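Local atomic coordinates of exodeoxyribonuclease III (Methanosarcina mazei, PDB entry 5J8N), a protein that binds magnesium and probably cuts DNA at abasic sites and degrades double-stranded DNA from its 3' ends. Residues A[20-25]-A[34-39]; A[3-8]-A[238-243]; A[12-17]-A[45-50]. The protein carries 3 engineered substitutions. All blocks are in the same frame, centred on the assembly; numbering follows the deposited sequence.

Contact 1: A[20-25]-A[34-39]; sequences KGFLDL and VCVQET. With MG (magnesium ion), chain B.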
loop_
_atom_site.group_PDB
_atom_site.type_symbol
_atom_site.label_atom_id
_atom_site.label_comp_id
_atom_site.label_asym_id
_atom_site.label_seq_id
_atom_site.Cartn_x
_atom_site.Cartn_y
_atom_site.Cartn_z
ATOM N N LYS A 20 18.781 5.815 -0.479
ATOM C CA LYS A 20 18.896 4.628 -1.313
ATOM C C LYS A 20 17.943 4.682 -2.487
ATOM O O LYS A 20 17.555 3.666 -3.023
ATOM C CB LYS A 20 18.593 3.373 -0.484
ATOM C CG LYS A 20 19.561 3.123 0.563
ATOM C CD LYS A 20 20.906 2.942 -0.039
ATOM C CE LYS A 20 21.865 2.368 0.949
ATOM N NZ LYS A 20 23.150 2.038 0.248
ATOM N N GLY A 21 17.583 5.888 -2.861
ATOM C CA GLY A 21 16.870 6.046 -4.119
ATOM C C GLY A 21 15.484 6.619 -4.016
ATOM O O GLY A 21 14.876 6.919 -5.074
ATOM N N PHE A 22 14.898 6.666 -2.817
ATOM C CA PHE A 22 13.550 7.175 -2.770
ATOM C C PHE A 22 13.491 8.597 -3.318
ATOM O O PHE A 22 12.534 8.937 -4.039
ATOM C CB PHE A 22 12.955 7.120 -1.347
ATOM C CG PHE A 22 11.617 7.781 -1.305
ATOM C CD1 PHE A 22 10.544 7.146 -1.915
ATOM C CD2 PHE A 22 11.491 9.088 -0.853
ATOM C CE1 PHE A 22 9.320 7.781 -2.013
ATOM C CE2 PHE A 22 10.233 9.704 -0.918
ATOM C CZ PHE A 22 9.203 9.066 -1.505
ATOM N N LEU A 23 14.453 9.441 -2.988
ATOM C CA LEU A 23 14.419 10.797 -3.476
ATOM C C LEU A 23 14.548 10.793 -4.988
ATOM O O LEU A 23 13.920 11.605 -5.681
ATOM C CB LEU A 23 15.530 11.623 -2.844
ATOM C CG LEU A 23 15.277 13.037 -2.402
ATOM C CD1 LEU A 23 14.112 13.065 -1.430
ATOM C CD2 LEU A 23 16.581 13.428 -1.720
ATOM N N ASP A 24 15.380 9.905 -5.520
ATOM C CA ASP A 24 15.489 9.852 -6.986
ATOM C C ASP A 24 14.130 9.538 -7.613
ATOM O O ASP A 24 13.729 10.149 -8.624
ATOM C CB ASP A 24 16.503 8.791 -7.455
ATOM C CG ASP A 24 17.914 9.035 -6.955
ATOM O OD1 ASP A 24 18.275 10.172 -6.577
ATOM O OD2 ASP A 24 18.640 8.035 -6.944
ATOM N N LEU A 25 13.413 8.594 -6.999
ATOM C CA LEU A 25 12.124 8.196 -7.542
ATOM C C LEU A 25 11.169 9.379 -7.519
ATOM O O LEU A 25 10.461 9.655 -8.479
ATOM C CB LEU A 25 11.564 7.044 -6.733
ATOM C CG LEU A 25 10.222 6.436 -7.082
ATOM C CD1 LEU A 25 10.147 4.982 -6.569
ATOM C CD2 LEU A 25 9.173 7.274 -6.447
ATOM N N VAL A 34 2.756 9.428 -5.419
ATOM C CA VAL A 34 3.737 8.483 -4.822
ATOM C C VAL A 34 3.272 8.255 -3.376
ATOM O O VAL A 34 3.225 9.209 -2.582
ATOM C CB VAL A 34 5.145 9.094 -4.823
ATOM C CG1 VAL A 34 6.160 8.145 -4.122
ATOM C CG2 VAL A 34 5.616 9.416 -6.255
ATOM N N CYS A 35 2.930 7.028 -3.090
ATOM C CA CYS A 35 2.509 6.628 -1.734
ATOM C C CYS A 35 3.623 5.829 -1.097
ATOM O O CYS A 35 4.138 4.880 -1.725
ATOM C CB CYS A 35 1.223 5.786 -1.751
ATOM S SG CYS A 35 -0.221 6.745 -2.262
ATOM N N VAL A 36 3.956 6.127 0.155
ATOM C CA VAL A 36 4.959 5.361 0.907
ATOM C C VAL A 36 4.303 4.807 2.159
ATOM O O VAL A 36 3.437 5.457 2.811
ATOM C CB VAL A 36 6.216 6.187 1.232
ATOM C CG1 VAL A 36 6.992 6.503 -0.066
ATOM C CG2 VAL A 36 5.917 7.438 2.040
ATOM N N GLN A 37 4.701 3.591 2.512
ATOM C CA GLN A 37 4.299 2.965 3.786
ATOM C C GLN A 37 5.507 2.625 4.616
ATOM O O GLN A 37 6.622 2.360 4.140
ATOM C CB GLN A 37 3.450 1.713 3.578
ATOM C CG GLN A 37 2.224 1.997 2.707
ATOM C CD GLN A 37 2.526 1.803 1.241
ATOM O OE1 GLN A 37 3.330 0.937 0.877
ATOM N NE2 GLN A 37 1.879 2.576 0.382
ATOM N N GLU A 38 5.245 2.596 5.916
ATOM C CA GLU A 38 6.238 2.295 6.939
ATOM C C GLU A 38 7.390 3.300 6.875
ATOM O O GLU A 38 8.562 2.981 6.705
ATOM C CB GLU A 38 6.762 0.853 6.914
ATOM C CG GLU A 38 7.395 0.533 8.281
ATOM C CD GLU A 38 7.957 -0.813 8.402
ATOM O OE1 GLU A 38 8.254 -1.463 7.384
ATOM O OE2 GLU A 38 8.211 -1.222 9.552
ATOM N N THR A 39 7.036 4.549 7.138
ATOM C CA THR A 39 8.007 5.624 7.125
ATOM C C THR A 39 8.907 5.545 8.333
ATOM O O THR A 39 10.053 6.014 8.325
ATOM C CB THR A 39 7.337 7.014 7.112
ATOM O OG1 THR A 39 6.598 7.155 8.348
ATOM C CG2 THR A 39 6.402 7.133 5.896
HETATM MG MG MG B . 9.109 -3.316 7.152
HETATM O O HOH W 1 9.267 -3.551 9.200
HETATM O O HOH W 2 9.810 -5.181 6.886
HETATM O O HOH W 3 9.093 -3.134 5.071
HETATM O O HOH W 4 7.072 -3.996 7.151
#
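CE1 of F22 comes within 3.3 Å of CG1 of V36, a locally tight contact between the aromatic ring and the valine methyl. Both elements belong to a beta-alpha-beta crossover of the DNase I-like fold: the chain leaves strand 3-10, passes through two short helices and returns as the neighbouring parallel strand 33-37. With CG of F22 anti to the backbone N (chi1 174°), the ring is directed at the sheet. The V36 and F22 side chains cross at about a right angle, whereas V34 CG1 meets the ring edge, 3.8 Å from F22 CE1. The same V34 methyl also touches L25, 3.9 Å from its CD2. Compact, branched valines suit a strand whose face must fit beneath bulky helix residues, and G21 caps the helix carrying F22 at backbone angles that call for glycine. Replacing F22 with an alanine would probably leave V34 and V36 without their aromatic cover and open a gap between helix and sheet. Past the strand end, E38 binds magnesium through OE1, while its OE2 accepts a 2.6 Å hydrogen bond from metal-bound water 1.

Contact 2: A[3-8]-A[238-243]; sequences HYNLIS and SIYPEI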
loop_
_atom_site.group_PDB
_atom_site.type_symbol
_atom_site.label_atom_id
_atom_site.label_comp_id
_atom_site.label_asym_id
_atom_site.label_seq_id
_atom_site.Cartn_x
_atom_site.Cartn_y
_atom_site.Cartn_z
ATOM N N HIS A 3 -4.960 11.885 -16.624
ATOM C CA HIS A 3 -4.130 10.712 -16.373
ATOM C C HIS A 3 -3.511 10.700 -15.010
ATOM O O HIS A 3 -3.029 11.747 -14.577
ATOM C CB HIS A 3 -2.975 10.633 -17.364
ATOM C CG HIS A 3 -3.410 10.455 -18.777
ATOM N ND1 HIS A 3 -3.751 9.223 -19.282
ATOM C CD2 HIS A 3 -3.614 11.352 -19.774
ATOM C CE1 HIS A 3 -4.111 9.361 -20.544
ATOM N NE2 HIS A 3 -4.050 10.644 -20.865
ATOM N N TYR A 4 -3.473 9.532 -14.360
ATOM C CA TYR A 4 -2.767 9.414 -13.093
ATOM C C TYR A 4 -1.860 8.204 -13.146
ATOM O O TYR A 4 -2.327 7.078 -13.355
ATOM C CB TYR A 4 -3.738 9.226 -11.920
ATOM C CG TYR A 4 -4.704 10.346 -11.672
ATOM C CD1 TYR A 4 -5.853 10.472 -12.425
ATOM C CD2 TYR A 4 -4.514 11.214 -10.590
ATOM C CE1 TYR A 4 -6.769 11.462 -12.147
ATOM C CE2 TYR A 4 -5.450 12.202 -10.308
ATOM C CZ TYR A 4 -6.561 12.306 -11.095
ATOM O OH TYR A 4 -7.501 13.282 -10.816
ATOM N N ASN A 5 -0.559 8.398 -12.944
ATOM C CA ASN A 5 0.335 7.280 -12.800
ATOM C C ASN A 5 0.733 7.222 -11.310
ATOM O O ASN A 5 1.380 8.163 -10.803
ATOM C CB ASN A 5 1.537 7.492 -13.697
ATOM C CG ASN A 5 2.419 6.261 -13.796
ATOM O OD1 ASN A 5 2.212 5.271 -13.095
ATOM N ND2 ASN A 5 3.431 6.342 -14.649
ATOM N N LEU A 6 0.291 6.192 -10.622
ATOM C CA LEU A 6 0.477 6.046 -9.208
ATOM C C LEU A 6 1.491 4.955 -8.875
ATOM O O LEU A 6 1.477 3.876 -9.481
ATOM C CB LEU A 6 -0.864 5.706 -8.552
ATOM C CG LEU A 6 -0.852 5.464 -7.036
ATOM C CD1 LEU A 6 -2.203 5.966 -6.441
ATOM C CD2 LEU A 6 -0.601 4.053 -6.710
ATOM N N ILE A 7 2.370 5.229 -7.898
ATOM C CA ILE A 7 3.290 4.199 -7.408
ATOM C C ILE A 7 3.169 4.180 -5.893
ATOM O O ILE A 7 2.901 5.208 -5.256
ATOM C CB ILE A 7 4.715 4.474 -7.905
ATOM C CG1 ILE A 7 5.679 3.305 -7.601
ATOM C CG2 ILE A 7 5.305 5.803 -7.326
ATOM C CD1 ILE A 7 6.973 3.400 -8.425
ATOM N N SER A 8 3.295 3.004 -5.304
ATOM C CA SER A 8 3.110 2.735 -3.897
ATOM C C SER A 8 4.249 1.873 -3.415
ATOM O O SER A 8 4.592 0.874 -4.091
ATOM C CB SER A 8 1.780 2.025 -3.717
ATOM O OG SER A 8 1.546 1.627 -2.340
ATOM N N SER A 238 1.290 -2.493 -12.386
ATOM C CA SER A 238 2.703 -2.880 -12.459
ATOM C C SER A 238 3.238 -3.316 -11.121
ATOM O O SER A 238 2.756 -2.880 -10.082
ATOM C CB SER A 238 3.548 -1.675 -12.949
ATOM O OG SER A 238 3.136 -1.290 -14.244
ATOM N N ILE A 239 4.339 -4.089 -11.187
ATOM C CA ILE A 239 5.226 -4.294 -10.059
ATOM C C ILE A 239 6.570 -3.821 -10.588
ATOM O O ILE A 239 6.903 -3.992 -11.755
ATOM C CB ILE A 239 5.266 -5.749 -9.589
ATOM C CG1 ILE A 239 3.854 -6.188 -9.202
ATOM C CG2 ILE A 239 6.195 -5.924 -8.398
ATOM C CD1 ILE A 239 3.776 -7.702 -9.013
ATOM N N TYR A 240 7.352 -3.197 -9.689
ATOM C CA TYR A 240 8.652 -2.601 -10.065
ATOM C C TYR A 240 9.842 -3.272 -9.357
ATOM O O TYR A 240 10.484 -2.664 -8.483
ATOM C CB TYR A 240 8.641 -1.076 -9.717
ATOM C CG TYR A 240 7.668 -0.263 -10.520
ATOM C CD1 TYR A 240 6.336 -0.135 -10.103
ATOM C CD2 TYR A 240 8.087 0.436 -11.639
ATOM C CE1 TYR A 240 5.448 0.649 -10.862
ATOM C CE2 TYR A 240 7.180 1.164 -12.396
ATOM C CZ TYR A 240 5.888 1.280 -11.975
ATOM O OH TYR A 240 5.008 2.091 -12.737
ATOM N N PRO A 241 10.120 -4.524 -9.694
ATOM C CA PRO A 241 11.155 -5.264 -8.970
ATOM C C PRO A 241 12.560 -4.688 -9.190
ATOM O O PRO A 241 13.487 -5.055 -8.441
ATOM C CB PRO A 241 11.025 -6.703 -9.538
ATOM C CG PRO A 241 10.422 -6.515 -10.906
ATOM C CD PRO A 241 9.503 -5.323 -10.768
ATOM N N GLU A 242 12.726 -3.815 -10.164
ATOM C CA GLU A 242 14.026 -3.187 -10.430
ATOM C C GLU A 242 14.304 -2.046 -9.457
ATOM O O GLU A 242 15.434 -1.567 -9.435
ATOM C CB GLU A 242 14.126 -2.692 -11.898
ATOM C CG GLU A 242 13.233 -1.453 -12.226
ATOM C CD GLU A 242 11.764 -1.736 -12.550
ATOM O OE1 GLU A 242 11.125 -0.870 -13.169
ATOM O OE2 GLU A 242 11.232 -2.815 -12.217
ATOM N N ILE A 243 13.353 -1.636 -8.637
ATOM C CA ILE A 243 13.582 -0.526 -7.706
ATOM C C ILE A 243 14.019 -1.069 -6.357
ATOM O O ILE A 243 13.263 -1.802 -5.705
ATOM C CB ILE A 243 12.323 0.345 -7.568
ATOM C CG1 ILE A 243 12.027 0.949 -8.946
ATOM C CG2 ILE A 243 12.537 1.454 -6.471
ATOM C CD1 ILE A 243 10.843 1.849 -9.007
HETATM O O HOH W 5 2.535 2.839 -12.067
HETATM O O HOH W 6 4.810 3.403 -15.229
#
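I7 lays its CD1 methyl over one face of the Y240 ring, a CH-pi contact 4.0 Å from the ring centroid and 15° off the normal, displaced toward the CD1–CE1 side. The extended isoleucine, its CG1 anti to the backbone N (chi1 -171°), brings that methyl to the ring. Apolar packing continues at the same atom, which lies 4.2 Å from I243 CD1; L25 of helix 22-27 touches both isoleucines. In the six-stranded sheet of this DNase I-like fold, strand 251-256 separates strand 3-10 from strand 234-239, so the segments meet through side chains. A type I turn from Y240 to I243 brings I243 back to the side chain of Y240.

Polar contacts run through water. Water 5, in the plane of the Y240 ring, accepts from Y240 OH at 2.7 Å and donates to N5 OD1, also at 2.7 Å, and to L6 O at 3.0 Å. Water 6 donates to Y240 OH at 2.8 Å and accepts a longer bond from N5 ND2. An amide, with a donor and an acceptor, suits this pair of waters. The tyrosine thus serves twice: its ring face packs on aliphatic carbon, while its hydroxyl both gives and takes a hydrogen bond.

Contact 3: A[12-17]-A[45-50]; sequences NGLRAA and KLPREV. With MG (magnesium ion), chain B.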
loop_
_atom_site.group_PDB
_atom_site.type_symbol
_atom_site.label_atom_id
_atom_site.label_comp_id
_atom_site.label_asym_id
_atom_site.label_seq_id
_atom_site.Cartn_x
_atom_site.Cartn_y
_atom_site.Cartn_z
ATOM N N ASN A 12 10.281 0.637 4.327
ATOM C CA ASN A 12 10.971 0.018 5.484
ATOM C C ASN A 12 11.877 1.019 6.221
ATOM O O ASN A 12 12.943 0.684 6.734
ATOM C CB ASN A 12 11.780 -1.255 5.088
ATOM C CG ASN A 12 11.929 -2.245 6.257
ATOM O OD1 ASN A 12 10.977 -2.454 7.075
ATOM N ND2 ASN A 12 13.043 -2.936 6.264
ATOM N N GLY A 13 11.347 2.232 6.372
ATOM C CA GLY A 13 12.024 3.346 6.982
ATOM C C GLY A 13 12.373 4.432 5.965
ATOM O O GLY A 13 13.261 4.248 5.086
ATOM N N LEU A 14 11.690 5.579 6.054
ATOM C CA LEU A 14 11.830 6.606 5.032
ATOM C C LEU A 14 13.160 7.291 5.066
ATOM O O LEU A 14 13.766 7.522 4.012
ATOM C CB LEU A 14 10.682 7.643 5.199
ATOM C CG LEU A 14 10.692 8.729 4.115
ATOM C CD1 LEU A 14 10.548 8.139 2.706
ATOM C CD2 LEU A 14 9.531 9.695 4.451
ATOM N N ARG A 15 13.690 7.612 6.232
ATOM C CA ARG A 15 14.996 8.240 6.324
ATOM C C ARG A 15 16.050 7.386 5.635
ATOM O O ARG A 15 16.845 7.888 4.810
ATOM C CB ARG A 15 15.386 8.460 7.800
ATOM C CG ARG A 15 16.715 9.220 7.949
ATOM C CD ARG A 15 17.429 8.912 9.284
ATOM N NE ARG A 15 17.609 7.472 9.387
ATOM C CZ ARG A 15 18.516 6.760 8.724
ATOM N NH1 ARG A 15 19.383 7.382 7.894
ATOM N NH2 ARG A 15 18.544 5.434 8.850
ATOM N N ALA A 16 16.026 6.082 5.896
ATOM C CA ALA A 16 17.027 5.232 5.264
ATOM C C ALA A 16 16.814 5.168 3.751
ATOM O O ALA A 16 17.786 5.254 2.964
ATOM C CB ALA A 16 16.966 3.830 5.896
ATOM N N ALA A 17 15.581 5.109 3.323
ATOM C CA ALA A 17 15.261 4.938 1.894
ATOM C C ALA A 17 15.606 6.219 1.123
ATOM O O ALA A 17 15.919 6.137 -0.082
ATOM C CB ALA A 17 13.794 4.566 1.705
ATOM N N LYS A 45 8.365 14.392 12.258
ATOM C CA LYS A 45 9.703 14.892 11.934
ATOM C C LYS A 45 10.212 14.214 10.666
ATOM O O LYS A 45 10.907 13.199 10.718
ATOM C CB LYS A 45 10.649 14.662 13.104
ATOM C CG LYS A 45 10.364 15.619 14.235
ATOM C CD LYS A 45 10.752 15.036 15.568
ATOM C CE LYS A 45 10.011 15.721 16.715
ATOM N NZ LYS A 45 10.039 14.909 17.981
ATOM N N LEU A 46 9.825 14.799 9.538
ATOM C CA LEU A 46 10.141 14.242 8.241
ATOM C C LEU A 46 11.549 14.605 7.901
ATOM O O LEU A 46 12.037 15.626 8.347
ATOM C CB LEU A 46 9.204 14.778 7.166
ATOM C CG LEU A 46 7.749 14.386 7.292
ATOM C CD1 LEU A 46 6.941 15.215 6.348
ATOM C CD2 LEU A 46 7.669 12.911 6.993
ATOM N N PRO A 47 12.203 13.754 7.125
ATOM C CA PRO A 47 13.488 14.118 6.520
ATOM C C PRO A 47 13.413 15.479 5.822
ATOM O O PRO A 47 12.430 15.746 5.119
ATOM C CB PRO A 47 13.709 12.995 5.492
ATOM C CG PRO A 47 12.981 11.835 6.050
ATOM C CD PRO A 47 11.746 12.418 6.682
ATOM N N ARG A 48 14.437 16.318 5.975
ATOM C CA ARG A 48 14.459 17.631 5.333
ATOM C C ARG A 48 14.256 17.524 3.813
ATOM O O ARG A 48 13.559 18.340 3.196
ATOM C CB ARG A 48 15.780 18.341 5.649
ATOM C CG ARG A 48 15.923 19.718 5.022
ATOM C CD ARG A 48 17.175 20.439 5.513
ATOM N NE ARG A 48 18.397 19.843 4.984
ATOM C CZ ARG A 48 19.463 19.526 5.719
ATOM N NH1 ARG A 48 19.468 19.753 7.028
ATOM N NH2 ARG A 48 20.532 18.991 5.143
ATOM N N GLU A 49 14.826 16.484 3.217
ATOM C CA GLU A 49 14.774 16.337 1.769
ATOM C C GLU A 49 13.393 16.086 1.235
ATOM O O GLU A 49 13.160 16.292 0.038
ATOM C CB GLU A 49 15.683 15.195 1.300
ATOM C CG GLU A 49 17.132 15.367 1.653
ATOM C CD GLU A 49 17.459 14.889 3.055
ATOM O OE1 GLU A 49 16.541 14.645 3.868
ATOM O OE2 GLU A 49 18.654 14.748 3.345
ATOM N N VAL A 50 12.516 15.601 2.110
ATOM C CA VAL A 50 11.140 15.275 1.781
ATOM C C VAL A 50 10.271 16.488 2.042
ATOM O O VAL A 50 9.343 16.747 1.283
ATOM C CB VAL A 50 10.630 14.028 2.602
ATOM C CG1 VAL A 50 9.156 13.976 2.667
ATOM C CG2 VAL A 50 11.179 12.748 2.000
HETATM MG MG MG B . 9.109 -3.316 7.152
HETATM O O HOH W 2 9.810 -5.181 6.886
HETATM O O HOH W 3 9.093 -3.134 5.071
HETATM O O HOH W 1 9.267 -3.551 9.200
HETATM O O HOH W 4 7.072 -3.996 7.151
#
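L14 meets P47 and V50 through the far end of its side chain. CB stands beside T39, whose backbone carbonyl also receives the L14 amide. CG lies anti to the backbone N (chi1 -177°), which carries the branch away from its own helix and toward segment 45-50. At CG the chain forks. CD1 turns toward the ring of F22, in the neighbouring helix 22-27. CD2 does the touching across the contact: it is 4.2 Å from P47 CD and, on another flank, 4.2 Å from V50 CG2. Leucine suits the place because its two methyls can serve two surfaces at once.

Both segments hold the first turn of a short helix at the side of the DNase I-like alpha/beta sandwich, helix 14-18 following strand 3-10 and helix 48-51 preceding the outermost strand 57-61. F60 of that strand packs against both L14 and V50. P47, at the N-cap of its helix, needs no amide hydrogen there and offers its aliphatic ring instead; its O still accepts from V50 N at 3.0 Å. The ring's CG also rests 4.1 Å from R15 CA, while the end of the arginine side chain leads away. G13 is the other N-cap, with a positive phi that suits glycine, and its O accepts from A17 N at 3.0 Å. Just ahead of it, N12 coordinates magnesium through OD1 at 2.1 Å, a neutral ligand beside the carboxylate of E38, and its ND2 is hydrogen-bonded to Y208 OH.

Along the chain the segments run 3-8, 12-17, 20-25, 34-39, 45-50 and, far later, 238-243, so contact 1 lies within the span of contact 3, and both within that of contact 2. Contacts 1 and 3, centres about 8 Å apart, are joined by backbone bonds from G13 N to E38 O and from L14 N to T39 O. These bonds tie the two loops together and are consistent with N12 and E38 meeting at one magnesium ion. Contacts 1 and 2, with centres about 12 Å apart, share the six-stranded sheet through neighbouring strands 3-10 and 33-37. Contacts 2 and 3, centres about 20 Å apart, do not touch; only the chain from strand 3-10 into helix 14-18 links them.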